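Local coordinates for protein AlyGC (Glaciecola chathamensis, PDB 5GKD) that degrades the brown-algal polysaccharide alginate as a family 6 polysaccharide lyase, a class of enzymes that break glycosidic bonds by beta-elimination, at residues T596-I601 with K623-G628; S659-G664 with I682-V687; Y602-L607 with F634-V639. All coordinates share one frame; numbering follows the deposited sequence.

Interaction 1 (T596-I601 with K623-G628)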
# COMPACT_ATOMS: atom_id res chain seq x y z
N THR A 596 -0.48 -6.82 9.25
CA THR A 596 -0.37 -6.73 10.70
C THR A 596 -1.59 -6.07 11.34
O THR A 596 -1.56 -5.77 12.53
CB THR A 596 0.89 -5.96 11.09
OG1 THR A 596 0.93 -4.74 10.36
CG2 THR A 596 2.13 -6.77 10.73
N ASP A 597 -2.66 -5.85 10.59
CA ASP A 597 -3.89 -5.34 11.18
C ASP A 597 -4.80 -6.45 11.73
O ASP A 597 -5.92 -6.16 12.14
CB ASP A 597 -4.63 -4.47 10.16
CG ASP A 597 -4.89 -5.18 8.86
OD1 ASP A 597 -4.30 -6.25 8.61
OD2 ASP A 597 -5.69 -4.65 8.08
N ASP A 598 -4.34 -7.69 11.74
CA ASP A 598 -4.97 -8.79 12.50
C ASP A 598 -6.45 -8.98 12.14
O ASP A 598 -7.29 -9.23 13.01
CB ASP A 598 -4.81 -8.57 14.01
CG ASP A 598 -3.36 -8.73 14.47
OD1 ASP A 598 -2.50 -9.00 13.61
OD2 ASP A 598 -3.09 -8.62 15.68
N LEU A 599 -6.77 -8.90 10.85
CA LEU A 599 -8.10 -9.21 10.35
C LEU A 599 -8.18 -10.60 9.73
O LEU A 599 -9.10 -10.88 8.95
CB LEU A 599 -8.55 -8.16 9.33
CG LEU A 599 -8.47 -6.71 9.81
CD1 LEU A 599 -8.83 -5.78 8.67
CD2 LEU A 599 -9.39 -6.50 10.98
N GLY A 600 -7.22 -11.47 10.03
CA GLY A 600 -7.22 -12.80 9.45
C GLY A 600 -6.66 -12.91 8.05
O GLY A 600 -6.72 -14.00 7.47
N ILE A 601 -6.10 -11.81 7.49
CA ILE A 601 -5.57 -11.78 6.13
C ILE A 601 -4.11 -12.24 6.15
O ILE A 601 -3.37 -11.99 7.10
CB ILE A 601 -5.72 -10.36 5.54
CG1 ILE A 601 -7.19 -9.90 5.57
CG2 ILE A 601 -5.25 -10.32 4.12
CD1 ILE A 601 -7.38 -8.45 5.23
N LYS A 623 9.50 -14.39 7.07
CA LYS A 623 8.64 -13.82 8.10
C LYS A 623 7.23 -13.94 7.55
O LYS A 623 6.90 -13.30 6.54
CB LYS A 623 8.99 -12.35 8.38
CG LYS A 623 10.47 -12.06 8.50
CD LYS A 623 10.71 -10.65 9.00
CE LYS A 623 12.14 -10.52 9.53
NZ LYS A 623 12.44 -9.18 10.07
N VAL A 624 6.41 -14.79 8.14
CA VAL A 624 5.08 -14.97 7.61
C VAL A 624 4.06 -14.85 8.74
O VAL A 624 4.26 -15.39 9.84
CB VAL A 624 4.94 -16.27 6.80
CG1 VAL A 624 6.21 -17.10 6.82
CG2 VAL A 624 3.74 -17.03 7.17
N TYR A 625 3.01 -14.06 8.50
CA TYR A 625 2.17 -13.55 9.56
C TYR A 625 0.70 -13.64 9.17
O TYR A 625 0.32 -13.22 8.07
CB TYR A 625 2.56 -12.09 9.88
CG TYR A 625 1.82 -11.47 11.03
CD1 TYR A 625 0.56 -10.90 10.85
CD2 TYR A 625 2.38 -11.41 12.29
CE1 TYR A 625 -0.12 -10.33 11.90
CE2 TYR A 625 1.73 -10.84 13.34
CZ TYR A 625 0.47 -10.30 13.15
OH TYR A 625 -0.16 -9.74 14.22
N ARG A 626 -0.10 -14.21 10.05
CA ARG A 626 -1.56 -14.19 9.92
C ARG A 626 -2.09 -13.89 11.31
O ARG A 626 -2.03 -14.75 12.20
CB ARG A 626 -2.11 -15.53 9.39
CG ARG A 626 -3.65 -15.56 9.27
CD ARG A 626 -4.19 -16.95 8.93
NE ARG A 626 -4.01 -17.93 10.02
CZ ARG A 626 -4.97 -18.30 10.86
NH1 ARG A 626 -6.18 -17.81 10.73
NH2 ARG A 626 -4.71 -19.18 11.82
N GLY A 627 -2.61 -12.69 11.50
CA GLY A 627 -3.02 -12.25 12.81
C GLY A 627 -4.52 -12.28 13.04
O GLY A 627 -5.33 -12.26 12.12
N GLY A 628 -4.87 -12.26 14.32
CA GLY A 628 -6.25 -12.32 14.73
C GLY A 628 -6.69 -13.72 15.09
O GLY A 628 -5.89 -14.63 15.32
O HOH W 1 -7.52 -16.47 8.42
O HOH W 2 -3.29 -10.73 9.43

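Interaction 2 (S659-G664 with I682-V687)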
# COMPACT_ATOMS: atom_id res chain seq x y z
N SER A 659 15.77 -16.57 12.52
CA SER A 659 16.03 -17.00 11.15
C SER A 659 14.74 -17.31 10.43
O SER A 659 14.74 -17.41 9.20
CB SER A 659 16.92 -18.23 11.13
OG SER A 659 16.29 -19.31 11.80
N LEU A 660 13.66 -17.49 11.18
CA LEU A 660 12.36 -17.88 10.65
C LEU A 660 11.34 -17.51 11.72
O LEU A 660 11.45 -17.98 12.85
CB LEU A 660 12.34 -19.37 10.37
CG LEU A 660 11.21 -20.04 9.63
CD1 LEU A 660 11.17 -19.56 8.19
CD2 LEU A 660 11.43 -21.54 9.65
N ILE A 661 10.38 -16.64 11.41
CA ILE A 661 9.37 -16.31 12.40
C ILE A 661 7.99 -16.51 11.79
O ILE A 661 7.65 -15.90 10.77
CB ILE A 661 9.53 -14.89 12.99
CG1 ILE A 661 8.44 -14.67 14.04
CG2 ILE A 661 9.52 -13.82 11.93
CD1 ILE A 661 8.67 -13.50 14.92
N LEU A 662 7.22 -17.39 12.42
CA LEU A 662 5.97 -17.90 11.87
C LEU A 662 4.86 -17.60 12.87
O LEU A 662 4.79 -18.21 13.94
CB LEU A 662 6.09 -19.39 11.58
CG LEU A 662 7.30 -19.76 10.71
CD1 LEU A 662 7.33 -21.25 10.40
CD2 LEU A 662 7.25 -18.99 9.42
N HIS A 663 3.98 -16.66 12.50
CA HIS A 663 2.88 -16.22 13.34
C HIS A 663 1.56 -16.57 12.65
O HIS A 663 1.27 -16.08 11.56
CB HIS A 663 2.99 -14.72 13.63
CG HIS A 663 1.89 -14.17 14.48
ND1 HIS A 663 2.13 -13.45 15.63
CD2 HIS A 663 0.54 -14.19 14.33
CE1 HIS A 663 0.98 -13.07 16.16
NE2 HIS A 663 0.00 -13.51 15.40
N GLY A 664 0.76 -17.41 13.31
CA GLY A 664 -0.51 -17.81 12.77
C GLY A 664 -0.45 -18.75 11.59
O GLY A 664 -1.46 -18.90 10.90
N ILE A 682 11.26 -19.31 15.39
CA ILE A 682 10.32 -18.81 16.39
C ILE A 682 8.90 -19.03 15.89
O ILE A 682 8.52 -18.52 14.83
CB ILE A 682 10.53 -17.33 16.73
CG1 ILE A 682 11.94 -17.09 17.28
CG2 ILE A 682 9.50 -16.89 17.77
CD1 ILE A 682 12.17 -15.69 17.78
N PHE A 683 8.11 -19.77 16.67
CA PHE A 683 6.70 -19.97 16.41
C PHE A 683 5.89 -19.07 17.32
O PHE A 683 6.17 -18.96 18.52
CB PHE A 683 6.30 -21.44 16.63
CG PHE A 683 6.94 -22.38 15.67
CD1 PHE A 683 6.45 -22.51 14.39
CD2 PHE A 683 8.05 -23.11 16.03
CE1 PHE A 683 7.06 -23.37 13.49
CE2 PHE A 683 8.66 -23.96 15.15
CZ PHE A 683 8.17 -24.09 13.87
N GLU A 684 4.90 -18.40 16.74
CA GLU A 684 3.89 -17.66 17.47
C GLU A 684 2.54 -18.27 17.03
O GLU A 684 1.91 -17.82 16.07
CB GLU A 684 4.02 -16.14 17.19
CG GLU A 684 5.37 -15.56 17.67
CD GLU A 684 5.50 -14.05 17.53
OE1 GLU A 684 4.77 -13.46 16.71
OE2 GLU A 684 6.34 -13.44 18.24
N LEU A 685 2.15 -19.32 17.69
CA LEU A 685 0.94 -20.04 17.39
C LEU A 685 -0.33 -19.33 17.82
O LEU A 685 -0.38 -18.84 18.90
CB LEU A 685 1.01 -21.43 18.00
CG LEU A 685 2.18 -22.25 17.55
CD1 LEU A 685 2.40 -23.43 18.44
CD2 LEU A 685 2.10 -22.65 16.09
N THR A 686 -1.32 -19.26 16.95
CA THR A 686 -2.59 -18.61 17.24
C THR A 686 -3.73 -19.62 17.36
O THR A 686 -3.52 -20.74 17.66
CB THR A 686 -2.96 -17.60 16.14
OG1 THR A 686 -3.18 -18.28 14.92
CG2 THR A 686 -1.89 -16.57 15.95
N VAL A 687 -4.95 -19.19 17.11
CA VAL A 687 -6.09 -20.05 17.17
C VAL A 687 -6.13 -21.09 16.05
O VAL A 687 -5.34 -21.07 15.16
CB VAL A 687 -7.38 -19.22 17.10
CG1 VAL A 687 -7.42 -18.22 18.21
CG2 VAL A 687 -7.46 -18.47 15.80

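Interaction 3 (Y602-L607 with F634-V639)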
# COMPACT_ATOMS: atom_id res chain seq x y z
N TYR A 602 -3.68 -12.91 5.08
CA TYR A 602 -2.28 -13.35 5.00
C TYR A 602 -1.83 -13.31 3.54
O TYR A 602 -2.60 -13.00 2.64
CB TYR A 602 -2.09 -14.72 5.67
CG TYR A 602 -2.93 -15.88 5.18
CD1 TYR A 602 -4.26 -16.04 5.59
CD2 TYR A 602 -2.38 -16.87 4.37
CE1 TYR A 602 -5.02 -17.14 5.18
CE2 TYR A 602 -3.13 -17.97 3.95
CZ TYR A 602 -4.44 -18.10 4.36
OH TYR A 602 -5.16 -19.18 3.94
N ASN A 603 -0.53 -13.62 3.33
CA ASN A 603 0.17 -13.34 2.08
C ASN A 603 0.52 -14.56 1.24
O ASN A 603 0.93 -14.40 0.09
CB ASN A 603 1.48 -12.58 2.35
CG ASN A 603 1.25 -11.20 2.96
OD1 ASN A 603 1.80 -10.88 4.02
ND2 ASN A 603 0.46 -10.37 2.28
N VAL A 604 0.38 -15.78 1.78
CA VAL A 604 0.83 -16.98 1.09
C VAL A 604 0.09 -18.22 1.59
O VAL A 604 -0.03 -18.43 2.80
CB VAL A 604 2.36 -17.16 1.24
CG1 VAL A 604 2.77 -17.25 2.72
CG2 VAL A 604 2.84 -18.40 0.47
N GLU A 605 -0.39 -19.04 0.66
CA GLU A 605 -1.06 -20.28 1.06
C GLU A 605 -0.05 -21.39 1.35
O GLU A 605 -0.13 -22.04 2.40
CB GLU A 605 -2.06 -20.72 -0.02
CG GLU A 605 -2.96 -21.87 0.42
CD GLU A 605 -3.92 -21.52 1.56
OE1 GLU A 605 -4.11 -20.33 1.87
OE2 GLU A 605 -4.51 -22.46 2.14
N TYR A 606 0.90 -21.63 0.44
CA TYR A 606 1.94 -22.65 0.58
C TYR A 606 3.30 -22.02 0.35
O TYR A 606 3.60 -21.59 -0.77
CB TYR A 606 1.75 -23.80 -0.41
CG TYR A 606 0.44 -24.52 -0.30
CD1 TYR A 606 0.26 -25.55 0.62
CD2 TYR A 606 -0.60 -24.18 -1.13
CE1 TYR A 606 -0.96 -26.22 0.71
CE2 TYR A 606 -1.80 -24.83 -1.05
CZ TYR A 606 -1.98 -25.84 -0.13
OH TYR A 606 -3.19 -26.46 -0.09
N LEU A 607 4.12 -21.98 1.39
CA LEU A 607 5.53 -21.64 1.28
C LEU A 607 6.34 -22.92 1.41
O LEU A 607 6.29 -23.58 2.46
CB LEU A 607 5.94 -20.66 2.38
CG LEU A 607 7.09 -19.68 2.23
CD1 LEU A 607 7.79 -19.51 3.55
CD2 LEU A 607 8.04 -20.02 1.12
N PHE A 634 -7.14 -22.16 5.79
CA PHE A 634 -6.30 -23.32 6.02
C PHE A 634 -4.81 -23.00 6.02
O PHE A 634 -4.02 -23.85 6.45
CB PHE A 634 -6.58 -24.40 4.96
CG PHE A 634 -8.03 -24.72 4.80
CD1 PHE A 634 -8.80 -25.08 5.89
CD2 PHE A 634 -8.64 -24.64 3.55
CE1 PHE A 634 -10.14 -25.39 5.74
CE2 PHE A 634 -9.99 -24.93 3.40
CZ PHE A 634 -10.74 -25.32 4.50
N GLY A 635 -4.42 -21.83 5.55
CA GLY A 635 -3.03 -21.47 5.41
C GLY A 635 -2.64 -20.35 6.34
O GLY A 635 -3.48 -19.82 7.07
N PRO A 636 -1.37 -19.97 6.33
CA PRO A 636 -0.25 -20.52 5.57
C PRO A 636 0.19 -21.94 5.94
O PRO A 636 0.05 -22.38 7.07
CB PRO A 636 0.89 -19.55 5.87
CG PRO A 636 0.22 -18.28 6.25
CD PRO A 636 -0.99 -18.72 7.02
N HIS A 637 0.70 -22.66 4.94
CA HIS A 637 1.44 -23.90 5.15
C HIS A 637 2.90 -23.59 4.87
O HIS A 637 3.23 -23.12 3.78
CB HIS A 637 0.98 -25.01 4.20
CG HIS A 637 -0.49 -25.24 4.14
ND1 HIS A 637 -1.36 -24.36 3.56
CD2 HIS A 637 -1.24 -26.31 4.54
CE1 HIS A 637 -2.59 -24.85 3.63
NE2 HIS A 637 -2.54 -26.03 4.21
N VAL A 638 3.77 -23.82 5.85
CA VAL A 638 5.19 -23.55 5.72
C VAL A 638 5.94 -24.87 5.86
O VAL A 638 5.90 -25.51 6.91
CB VAL A 638 5.67 -22.53 6.77
CG1 VAL A 638 7.15 -22.28 6.61
CG2 VAL A 638 4.90 -21.25 6.61
N VAL A 639 6.61 -25.29 4.79
CA VAL A 639 7.24 -26.60 4.70
C VAL A 639 8.68 -26.38 4.27
O VAL A 639 8.92 -25.85 3.18
CB VAL A 639 6.52 -27.52 3.70
CG1 VAL A 639 7.32 -28.79 3.48
CG2 VAL A 639 5.12 -27.84 4.18
O HOH W 3 -7.05 -21.56 2.90

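Interaction 1 (T596-I601 with K623-G628)
Asp598 and Gly627 bring their CA atoms to 4.0 Å where the loop 596-601 folds against the chain running out of strand 623-625, and Gly600 N donates to Gly627 O at 2.9 Å, a rather bent bond. The side-chain link is a short one: Tyr625 OH donates a hydrogen bond to Asp598 OD1 at 2.5 Å, on the syn lone pair. The carboxylate lies at the rim of the phenol, its plane only 17° from that of the ring. Thr596 comes over one face of the same ring, with CG2 4.4 Å from Tyr625 CE1. The first bond of the Tyr625 side chain points toward the loop, and CG is anti to the backbone N (chi1 -177°). In the right-handed parallel beta-helix expected of this pectate-lyase-like family, this is a long turn of one coil resting on the start of a turn in the next. Glycine suits Gly627 and Gly628, because a CB on either would collide with Asp598. Two waters bridge the contact: one joins the backbones, donating to Ile601 O at 2.7 Å and accepting from Gly627 N; the other links Gly600 O to Arg626 NH1. The guanidinium of Arg626 has its stronger partner outside, Gly664 O, which NE reaches. Lys655 of the second subunit approaches Tyr625 OH and Asp598 OD2, both weakly, so this turn lies at the dimer contact.

Interaction 2 (S659-G664 with I682-V687)
His663 and Glu684 meet through ND1, which donates to Glu684 OE1 at 2.9 Å in a fairly straight bond. The carboxylate oxygen lies close to the imidazole plane and is met on its anti side, while the two flat groups stand 73° apart. His663 CG is anti to the backbone N (chi1 180°), and the ring's far end reaches the methyl of Thr686, with His663 NE2 3.6 Å from Thr686 CG2. Ile661 extends the same face: its CD1 lies 4.1 Å from Glu684 OE2, and its CG1 packs beside Ile682 CB. On the other face Leu662 and Phe683 run alongside each other, Leu662 CD1 3.8 Å from Phe683 CE1; both also touch strand 667-676. Backbone bonds fix this pairing. Ile682 N donates to Leu660 O, Leu662 N to Ile682 O, and Glu684 N to Leu662 O, the last at 2.8 Å. Gly664, whose phi is positive, adds one more, from its N to Glu684 O. Farther out, Arg708 makes a salt bridge to Glu684 OE2, and Tyr625 stacks on the His663 ring. An alanine in place of His663 would probably leave Glu684 OE1 without its N-H partner and open a gap between Tyr625 and Thr686. Strands 660-663 and 682-685 run parallel, 5° apart and 4.8 Å between axes, with residues in register: the ladder of successive coils typical of a parallel beta-helix, with aligned side chains stacked inside and out.

Interaction 3 (Y602-L607 with F634-V639)
Tyr606 and His637 sit level on parallel strands of successive beta-helix coils, and their rings form an offset stack, centroids 4.3 Å apart and planes at 21°. Tyr606 CE1 lies over the centre of the imidazole. Ahead of the strands, Tyr602, its CG between the backbone N and the carbonyl carbon (chi1 56°), lays one ring face against the Gly635-Pro636 unit, whose peptide bond is cis; Pro636 CD sits 3.9 Å from the ring centroid in a CH-pi contact. Tyr602 OH donates to Glu605 OE1 at 2.6 Å on the syn lone pair, and accepts from Gly635 N. A CB on Gly635 would run into Glu605 OE1. Glu605 O takes two bonds from one residue, His637 N at 2.7 Å and His637 ND1 at 2.9 Å, the donors coming from opposite faces of the carbonyl plane. Leu607 N to His637 O and Val639 N to Leu607 O carry the ladder onward. The polar ends of these side chains lead to the N-terminal half of the chain: Glu605 OE2 to Arg234, Tyr606 OH to Asp258 and Arg234, His637 NE2 to His259. Bonded at both nitrogens and stacked on Tyr606, the imidazole is held in its rotation, and Arg234 probably offsets the charge of the buried Glu605 carboxylate.

Overall arrangement
All three contacts lie in the C-terminal beta-helix, with centres 11 to 12 Å apart. Interactions 1 and 3 alternate along the chain: 596-601 runs straight into 602-607, and 623-628 is followed by 634-639. Interaction 2 comes after both. Strands 622-625 and 660-663 are neighbours in one parallel sheet, and a probable hydrogen bond from Arg626 N to His663 O joins interactions 1 and 2. Interaction 3 belongs to another face of the coil, and its Pro636 and Val638 meet Val624 and Leu662 in the interior. Interactions 2 and 3 are thus rungs of the ladder on two faces; interaction 1 reaches the second subunit, and interaction 3 turns toward the N-terminal half, where calcium and carbonate are bound.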